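Local coordinates for flagellar brake protein YcgR (Escherichia coli K-12, PDB 5Y6G), which acts as a flagellar brake, slowing the motor and so curbing swimming and swarming when it is bound to cyclic di-GMP, at residues Asp75-Ser80 and Ser100-Asn105; Ser27-Arg32 and Ala43-Ala48; Thr21-Asn26 and Glu55-Ala60. One frame throughout, in Å; residues are numbered along the deposited sequence.

All three contacts lie in the PilZ domain, the C-terminal piece of YcgR present in this chain, and share its curled antiparallel sheet. Both segments of contact 2 fall between the two segments of contact 3, and contact 1 follows both along the chain. The centres of contacts 1 and 3 are about 11 Å apart, those of contacts 2 and 3 about 12 Å, and those of contacts 1 and 2 about 15 Å. Backbone pairing of Phe59 with Ala76 ties contact 3 to contact 1, that of Leu29 with Thr21 ties it to contact 2, and Phe31 packs against Phe101 between contacts 2 and 1. Contact 1 bears directly on bound cyclic di-GMP, whereas the Phe59 side chain of contact 3 is about 12 Å from it.

Contact 1. Residues Asp75-Ser80 and Ser100-Asn105; sequences DAQLIS and SFRFLN. With C2E (9,9'-[(2R,3R,3aS,5S,7aR,9R,10R,10aS,12S,14aR)-3,5,10,12-tetrahydroxy-5,12-dioxidooctahydro-2H,7H-difuro[3,2-d:3',2'-j][1,3,7,9,2,8]tetraoxadiphosphacyclododecine-2,9-diyl]bis(2-amino-1,9-dihydro-6H-purin-6-one)), chain C.
Asp75 faces Leu104 and Asn105 in the antiparallel beta hairpin of strands 71-87 and 93-104, part of the PilZ barrel. Its OD1 accepts a hydrogen bond from Asn105 ND2 (3.2 Å) from above the carboxylate plane, the amide turned almost perpendicular, while OD2 is held by Gln61. Ala76 CB packs beside Phe101 CD1 and Phe103 CD1. Gln77 and Arg102 form a hydrogen-bonded pair, Gln77 N to Arg102 O 2.7 Å and Arg102 N to Gln77 O 2.9 Å. The Gln77 amide brings NE2 to the guanidinium edge, 3.3 Å from Arg102 NH2; both are donors, and Gln77 OE1 bonds instead to Arg58. With CG anti to the backbone N (chi1 177°), Leu78 lays CD1 over a face of the Phe101 ring, a CH-pi contact. A classic beta bulge follows, where Ile79 and Ser80 both oppose Ser100: Ser100 O accepts from Ile79 N at 2.7 Å and, weakly, from Ser80 N. One of the two bound cyclic di-GMP molecules sets phosphate oxygen O2P beside Ile79 CG2; the second lies close to Ser100. A water bridges Ser80 O and Ser100 OG, and that same Ser100 OG donates to guanine O6 of the first ligand at 2.9 Å.

Contact 2. Residues Ser27-Arg32 and Ala43-Ala48; sequences STLRFR and ALLETA. With SO4 (sulfate ion), chain D.
The beta hairpin of strands 28-36 and 40-45 opens out here, beyond the hydrogen-bonded antiparallel pair of Arg32 and Leu44. Arg32 N gives its hydrogen to Leu44 O at 2.8 Å and Leu44 N returns one to Arg32 O at 2.8 Å. Next to this pair, Phe31 CG sits between the backbone N and the carbonyl carbon (chi1 39°), which turns ring atom CD2 to Ala43 CB; their 3.2 Å separation is unusually short and may partly reflect coordinate error. The strand segments then diverge, their directions 125° apart, and side chains take over. Leu45 CD2 touches Leu29 CD1 at 3.5 Å, the two side chains crossing at about a right angle. Glu46, poorly ordered, folds back over the strand, with OE1 near Arg32 CD, yet its carboxylate makes no salt bridge to that guanidinium. At the far end a sulfate, probably from the crystallisation liquor, is gripped by Thr28 N through O4 (3.1 Å) and by Arg30 NH2 through O2 (3.0 Å). Thr28 CG2 covers the centre of one face of the Arg30 guanidinium, whose edge meets the sulfate. Strand 18-22 flanks strand 28-36 through Thr21 and Cys19, strand 93-104 borders strand 40-45 through Pro97 and Leu99, and Leu53 of a loop packs on both Leu29 and Leu45.

Contact 3. Residues Thr21-Asn26 and Glu55-Ala60; sequences TKLADN and EGMRFA
The Phe59 ring is met at its edge by Leu23 CD2, near the ring plane, and obliquely by the methyl of Thr21. Leu23 CD2 reaches ring atom CE1 of Phe59 at 3.8 Å; Thr21 CG2 comes to CD1 of the same ring at 3.7 Å, the threonine side chain running nearly perpendicular to that of Phe59. Leu53 and Leu78 also pack on Phe59, which is buried. Met57 adds a further apolar touch: its chain bends at the last torsion (chi3 60°), turning CE toward Leu23 CD2 at 4.0 Å. Thr21 has OG1 anti to the backbone N (chi1 -179°), where it meets a water at 2.7 Å. The water in turn donates to Ala60 O at 2.8 Å, a polar bridge at one end of an otherwise apolar contact. The two backbones stand well apart, Thr21 CA lying 7.5 Å from Phe59 CA, and no direct hydrogen bond joins the segments. Beyond Leu23 the chain reverses in a type I beta turn, closed by Asn26 N to Leu23 O at 2.9 Å. Lys22 NZ crosses back to Asn26 O, its amine above the carbonyl plane. This turn connects strands 18-22 and 28-36. Strands 18-22 and 58-65, neighbours in the curled antiparallel sheet of the PilZ beta barrel, thus meet here through side chains and one water.

Contact 1. Residues Asp75-Ser80 and Ser100-Asn105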
# COMPACT_ATOMS: atom_id res chain seq x y z
N ASP A 75 11.94 -1.37 2.03
CA ASP A 75 12.39 -0.19 1.31
C ASP A 75 11.57 -0.03 0.04
O ASP A 75 11.16 -1.01 -0.59
CB ASP A 75 13.88 -0.28 0.98
CG ASP A 75 14.74 -0.54 2.21
OD1 ASP A 75 15.72 -1.30 2.10
OD2 ASP A 75 14.41 -0.00 3.29
N ALA A 76 11.31 1.22 -0.33
CA ALA A 76 10.51 1.49 -1.52
C ALA A 76 10.79 2.89 -2.02
O ALA A 76 11.24 3.77 -1.27
CB ALA A 76 9.01 1.31 -1.23
N GLN A 77 10.53 3.10 -3.31
CA GLN A 77 10.59 4.41 -3.94
C GLN A 77 9.19 4.83 -4.35
O GLN A 77 8.48 4.07 -5.01
CB GLN A 77 11.51 4.39 -5.16
CG GLN A 77 11.50 5.69 -5.96
CD GLN A 77 12.56 5.73 -7.04
OE1 GLN A 77 13.60 6.37 -6.88
NE2 GLN A 77 12.31 5.05 -8.15
N LEU A 78 8.80 6.03 -3.95
CA LEU A 78 7.52 6.59 -4.37
C LEU A 78 7.59 6.94 -5.85
O LEU A 78 8.30 7.87 -6.25
CB LEU A 78 7.18 7.82 -3.53
CG LEU A 78 5.88 8.52 -3.94
CD1 LEU A 78 4.72 7.54 -3.90
CD2 LEU A 78 5.63 9.71 -3.03
N ILE A 79 6.86 6.19 -6.67
CA ILE A 79 6.93 6.37 -8.12
C ILE A 79 5.90 7.37 -8.64
O ILE A 79 6.19 8.12 -9.58
CB ILE A 79 6.76 5.01 -8.83
CG1 ILE A 79 7.93 4.09 -8.50
CG2 ILE A 79 6.65 5.20 -10.33
CD1 ILE A 79 9.28 4.67 -8.87
N SER A 80 4.70 7.41 -8.06
CA SER A 80 3.66 8.26 -8.61
C SER A 80 2.63 8.59 -7.53
O SER A 80 2.28 7.74 -6.71
CB SER A 80 2.97 7.60 -9.80
OG SER A 80 2.10 8.50 -10.46
N SER A 100 1.88 5.14 -5.39
CA SER A 100 2.39 3.99 -6.11
C SER A 100 3.86 3.82 -5.79
O SER A 100 4.68 4.68 -6.14
CB SER A 100 2.17 4.14 -7.62
OG SER A 100 0.78 4.18 -7.91
N PHE A 101 4.20 2.73 -5.11
CA PHE A 101 5.56 2.45 -4.68
C PHE A 101 6.19 1.34 -5.51
O PHE A 101 5.50 0.43 -5.98
CB PHE A 101 5.61 2.04 -3.20
CG PHE A 101 5.27 3.15 -2.26
CD1 PHE A 101 6.26 4.02 -1.83
CD2 PHE A 101 3.97 3.30 -1.79
CE1 PHE A 101 5.96 5.04 -0.95
CE2 PHE A 101 3.66 4.31 -0.92
CZ PHE A 101 4.65 5.19 -0.49
N ARG A 102 7.51 1.42 -5.66
CA ARG A 102 8.32 0.32 -6.15
C ARG A 102 9.26 -0.12 -5.04
O ARG A 102 10.00 0.70 -4.48
CB ARG A 102 9.12 0.73 -7.40
CG ARG A 102 10.10 -0.33 -7.87
CD ARG A 102 10.92 0.10 -9.10
NE ARG A 102 11.82 1.22 -8.83
CZ ARG A 102 13.13 1.10 -8.59
NH1 ARG A 102 13.70 -0.09 -8.57
NH2 ARG A 102 13.86 2.19 -8.37
N PHE A 103 9.22 -1.41 -4.72
CA PHE A 103 10.09 -1.95 -3.67
C PHE A 103 11.55 -1.88 -4.09
O PHE A 103 11.90 -2.13 -5.25
CB PHE A 103 9.70 -3.39 -3.36
CG PHE A 103 8.43 -3.51 -2.58
CD1 PHE A 103 8.16 -2.61 -1.55
CD2 PHE A 103 7.50 -4.49 -2.86
CE1 PHE A 103 7.00 -2.70 -0.82
CE2 PHE A 103 6.33 -4.58 -2.13
CZ PHE A 103 6.08 -3.69 -1.11
N LEU A 104 12.41 -1.54 -3.14
CA LEU A 104 13.85 -1.46 -3.34
C LEU A 104 14.55 -2.53 -2.52
O LEU A 104 14.04 -3.00 -1.50
CB LEU A 104 14.38 -0.08 -2.96
CG LEU A 104 13.79 1.14 -3.66
CD1 LEU A 104 14.30 2.43 -3.03
CD2 LEU A 104 14.11 1.12 -5.15
N ASN A 105 15.74 -2.91 -2.97
CA ASN A 105 16.59 -3.86 -2.25
C ASN A 105 15.83 -5.14 -1.91
O ASN A 105 15.85 -5.62 -0.78
CB ASN A 105 17.18 -3.22 -0.99
CG ASN A 105 17.85 -1.89 -1.28
OD1 ASN A 105 18.50 -1.72 -2.31
ND2 ASN A 105 17.70 -0.94 -0.36
P1 C2E C . 7.10 1.99 -13.06
O2P C2E C . 6.09 3.22 -12.87
O1P C2E C . 8.49 2.50 -13.08
O5' C2E C . 6.92 0.94 -11.85
C5' C2E C . 7.82 -0.14 -11.64
C4' C2E C . 7.24 -1.17 -10.67
O4' C2E C . 6.83 -0.53 -9.45
C3' C2E C . 5.96 -1.81 -11.23
O3' C2E C . 6.23 -2.90 -12.11
C2' C2E C . 5.29 -2.31 -9.94
O2' C2E C . 5.78 -3.60 -9.58
C1' C2E C . 5.72 -1.26 -8.90
N9 C2E C . 4.60 -0.36 -8.63
C8 C2E C . 4.50 0.96 -8.95
N7 C2E C . 3.35 1.43 -8.56
C5 C2E C . 2.64 0.44 -7.97
C6 C2E C . 1.36 0.36 -7.37
O6 C2E C . 0.63 1.34 -7.31
N1 C2E C . 0.96 -0.83 -6.87
C2 C2E C . 1.78 -1.92 -6.94
N2 C2E C . 1.34 -3.11 -6.42
N3 C2E C . 2.97 -1.86 -7.49
C4 C2E C . 3.43 -0.72 -8.01
P11 C2E C . 5.14 -3.44 -13.16
O21 C2E C . 3.77 -3.79 -12.38
O11 C2E C . 5.64 -4.67 -13.82
O5A C2E C . 4.88 -2.30 -14.26
C5A C2E C . 5.92 -1.83 -15.12
C4A C2E C . 5.57 -0.48 -15.75
O4A C2E C . 4.29 -0.53 -16.38
C3A C2E C . 5.49 0.62 -14.69
O3A C2E C . 6.76 1.23 -14.44
C2A C2E C . 4.55 1.63 -15.38
O2A C2E C . 5.31 2.52 -16.20
C1A C2E C . 3.63 0.73 -16.22
N91 C2E C . 2.35 0.54 -15.51
C81 C2E C . 1.91 -0.62 -14.94
N71 C2E C . 0.74 -0.42 -14.40
C51 C2E C . 0.37 0.87 -14.59
C61 C2E C . -0.78 1.62 -14.23
O61 C2E C . -1.70 1.12 -13.61
N11 C2E C . -0.82 2.93 -14.59
C21 C2E C . 0.22 3.48 -15.28
N21 C2E C . 0.15 4.80 -15.63
N31 C2E C . 1.28 2.79 -15.62
C41 C2E C . 1.39 1.49 -15.30
O HOH W 1 13.05 -3.70 0.99
O HOH W 2 -0.28 6.58 -7.69

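Contact 2. Residues Ser27-Arg32 and Ala43-Ala48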
# COMPACT_ATOMS: atom_id res chain seq x y z
N SER A 27 8.24 14.03 10.71
CA SER A 27 6.84 13.70 10.94
C SER A 27 6.52 12.32 10.37
O SER A 27 7.24 11.79 9.52
CB SER A 27 5.92 14.75 10.30
OG SER A 27 5.95 14.67 8.89
N THR A 28 5.44 11.73 10.87
CA THR A 28 5.04 10.39 10.48
C THR A 28 3.96 10.46 9.40
O THR A 28 2.97 11.18 9.55
CB THR A 28 4.52 9.60 11.68
OG1 THR A 28 5.60 9.33 12.58
CG2 THR A 28 3.89 8.29 11.22
N LEU A 29 4.17 9.71 8.32
CA LEU A 29 3.19 9.60 7.24
C LEU A 29 2.49 8.26 7.35
O LEU A 29 3.15 7.21 7.41
CB LEU A 29 3.87 9.74 5.88
CG LEU A 29 2.95 9.79 4.66
CD1 LEU A 29 2.14 11.08 4.67
CD2 LEU A 29 3.74 9.67 3.37
N ARG A 30 1.16 8.28 7.35
CA ARG A 30 0.35 7.08 7.48
C ARG A 30 -0.54 6.93 6.25
O ARG A 30 -1.07 7.91 5.73
CB ARG A 30 -0.52 7.13 8.75
CG ARG A 30 0.29 7.30 10.03
CD ARG A 30 -0.62 7.49 11.25
NE ARG A 30 0.16 7.66 12.47
CZ ARG A 30 0.66 8.82 12.88
NH1 ARG A 30 0.46 9.92 12.17
NH2 ARG A 30 1.36 8.89 14.00
N PHE A 31 -0.70 5.69 5.80
CA PHE A 31 -1.51 5.42 4.62
C PHE A 31 -2.02 3.99 4.68
O PHE A 31 -1.40 3.12 5.29
CB PHE A 31 -0.71 5.65 3.32
CG PHE A 31 0.72 5.20 3.39
CD1 PHE A 31 1.69 6.03 3.92
CD2 PHE A 31 1.09 3.95 2.91
CE1 PHE A 31 3.02 5.62 3.98
CE2 PHE A 31 2.41 3.54 2.96
CZ PHE A 31 3.38 4.37 3.50
N ARG A 32 -3.16 3.76 4.03
CA ARG A 32 -3.79 2.45 3.99
C ARG A 32 -3.25 1.65 2.81
O ARG A 32 -3.12 2.18 1.71
CB ARG A 32 -5.31 2.59 3.88
CG ARG A 32 -5.94 3.50 4.92
CD ARG A 32 -7.20 4.18 4.40
NE ARG A 32 -8.29 3.23 4.16
CZ ARG A 32 -9.32 3.06 4.98
NH1 ARG A 32 -9.42 3.79 6.09
NH2 ARG A 32 -10.27 2.18 4.69
N ALA A 43 -1.08 2.51 -2.13
CA ALA A 43 -1.58 2.94 -0.83
C ALA A 43 -2.40 4.21 -0.98
O ALA A 43 -2.30 4.93 -1.97
CB ALA A 43 -0.43 3.16 0.16
N LEU A 44 -3.22 4.48 0.04
CA LEU A 44 -4.09 5.65 0.09
C LEU A 44 -3.70 6.52 1.28
O LEU A 44 -3.47 6.01 2.38
CB LEU A 44 -5.56 5.23 0.22
CG LEU A 44 -6.12 4.35 -0.90
CD1 LEU A 44 -7.57 3.98 -0.61
CD2 LEU A 44 -5.99 5.06 -2.23
N LEU A 45 -3.63 7.82 1.04
CA LEU A 45 -3.34 8.76 2.12
C LEU A 45 -4.60 9.10 2.90
O LEU A 45 -5.72 8.99 2.41
CB LEU A 45 -2.71 10.04 1.58
CG LEU A 45 -1.18 10.10 1.56
CD1 LEU A 45 -0.72 11.48 1.13
CD2 LEU A 45 -0.63 9.75 2.93
N GLU A 46 -4.39 9.53 4.15
CA GLU A 46 -5.51 9.97 4.99
C GLU A 46 -5.88 11.41 4.68
O GLU A 46 -7.01 11.71 4.29
CB GLU A 46 -5.14 9.81 6.47
CG GLU A 46 -4.13 8.70 6.75
CD GLU A 46 -4.66 7.32 6.42
OE1 GLU A 46 -5.83 7.22 6.00
OE2 GLU A 46 -3.90 6.34 6.59
N THR A 47 -4.93 12.33 4.86
CA THR A 47 -5.14 13.73 4.56
C THR A 47 -4.86 14.01 3.09
O THR A 47 -4.62 13.10 2.28
CB THR A 47 -4.23 14.61 5.43
OG1 THR A 47 -2.96 14.76 4.77
CG2 THR A 47 -4.01 13.98 6.79
N ALA A 48 -4.90 15.29 2.73
CA ALA A 48 -4.30 15.73 1.48
C ALA A 48 -2.78 15.61 1.59
O ALA A 48 -2.21 15.71 2.68
CB ALA A 48 -4.70 17.17 1.17
S SO4 D . 3.37 12.61 13.98
O1 SO4 D . 3.21 13.85 14.74
O2 SO4 D . 2.39 11.64 14.45
O3 SO4 D . 4.72 12.08 14.17
O4 SO4 D . 3.15 12.88 12.56

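Contact 3. Residues Thr21-Asn26 and Glu55-Ala60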
# COMPACT_ATOMS: atom_id res chain seq x y z
N THR A 21 5.65 5.61 7.77
CA THR A 21 7.07 5.87 7.60
C THR A 21 7.33 7.32 7.98
O THR A 21 6.41 8.14 8.04
CB THR A 21 7.53 5.59 6.16
OG1 THR A 21 8.94 5.83 6.05
CG2 THR A 21 6.79 6.47 5.17
N LYS A 22 8.59 7.62 8.27
CA LYS A 22 8.98 8.96 8.69
C LYS A 22 9.47 9.78 7.51
O LYS A 22 10.06 9.24 6.56
CB LYS A 22 10.07 8.89 9.77
CG LYS A 22 9.65 8.15 11.03
CD LYS A 22 10.75 8.18 12.08
CE LYS A 22 11.02 9.60 12.55
NZ LYS A 22 9.82 10.19 13.22
N LEU A 23 9.22 11.08 7.56
CA LEU A 23 9.64 12.01 6.53
C LEU A 23 10.89 12.76 6.98
O LEU A 23 11.33 12.66 8.12
CB LEU A 23 8.51 12.99 6.20
CG LEU A 23 7.22 12.39 5.65
CD1 LEU A 23 6.24 13.49 5.25
CD2 LEU A 23 7.50 11.48 4.47
N ALA A 24 11.47 13.52 6.05
CA ALA A 24 12.69 14.26 6.35
C ALA A 24 12.47 15.29 7.45
O ALA A 24 13.41 15.62 8.19
CB ALA A 24 13.23 14.93 5.10
N ASP A 25 11.25 15.79 7.60
CA ASP A 25 10.93 16.73 8.67
C ASP A 25 10.63 16.02 9.98
O ASP A 25 10.25 16.69 10.95
CB ASP A 25 9.74 17.61 8.25
CG ASP A 25 8.45 16.84 8.09
OD1 ASP A 25 7.41 17.47 7.84
OD2 ASP A 25 8.47 15.59 8.24
N ASN A 26 10.80 14.70 10.04
CA ASN A 26 10.64 13.85 11.22
C ASN A 26 9.17 13.60 11.56
O ASN A 26 8.88 13.01 12.60
CB ASN A 26 11.35 14.43 12.44
CG ASN A 26 11.97 13.35 13.31
OD1 ASN A 26 12.20 12.23 12.86
ND2 ASN A 26 12.24 13.68 14.56
N GLU A 55 6.88 12.60 -5.84
CA GLU A 55 7.44 11.45 -6.53
C GLU A 55 8.96 11.56 -6.60
O GLU A 55 9.53 12.65 -6.71
CB GLU A 55 6.84 11.35 -7.94
CG GLU A 55 5.35 11.63 -7.98
CD GLU A 55 4.78 11.62 -9.39
OE1 GLU A 55 3.54 11.69 -9.53
OE2 GLU A 55 5.57 11.53 -10.35
N GLY A 56 9.61 10.40 -6.52
CA GLY A 56 11.05 10.31 -6.48
C GLY A 56 11.63 10.08 -5.10
O GLY A 56 12.80 9.70 -4.98
N MET A 57 10.84 10.31 -4.05
CA MET A 57 11.32 10.06 -2.70
C MET A 57 11.59 8.58 -2.49
O MET A 57 10.89 7.72 -3.03
CB MET A 57 10.30 10.57 -1.68
CG MET A 57 10.14 12.08 -1.68
SD MET A 57 8.86 12.65 -0.53
CE MET A 57 9.50 12.05 1.04
N ARG A 58 12.62 8.28 -1.71
CA ARG A 58 12.98 6.91 -1.37
C ARG A 58 12.82 6.72 0.13
O ARG A 58 13.21 7.58 0.93
CB ARG A 58 14.42 6.60 -1.80
CG ARG A 58 14.74 7.02 -3.22
CD ARG A 58 15.82 6.15 -3.83
NE ARG A 58 16.99 6.92 -4.24
CZ ARG A 58 17.12 7.51 -5.42
NH1 ARG A 58 16.15 7.44 -6.32
NH2 ARG A 58 18.23 8.19 -5.71
N PHE A 59 12.24 5.58 0.52
CA PHE A 59 11.89 5.31 1.90
C PHE A 59 12.60 4.06 2.38
O PHE A 59 12.67 3.06 1.65
CB PHE A 59 10.38 5.16 2.07
CG PHE A 59 9.61 6.41 1.72
CD1 PHE A 59 9.33 7.36 2.68
CD2 PHE A 59 9.16 6.62 0.43
CE1 PHE A 59 8.62 8.51 2.36
CE2 PHE A 59 8.45 7.76 0.10
CZ PHE A 59 8.18 8.70 1.07
N ALA A 60 13.11 4.10 3.61
CA ALA A 60 13.78 2.96 4.23
C ALA A 60 12.84 2.29 5.22
O ALA A 60 12.35 2.93 6.15
CB ALA A 60 15.06 3.40 4.94
O HOH W 3 10.04 3.88 7.52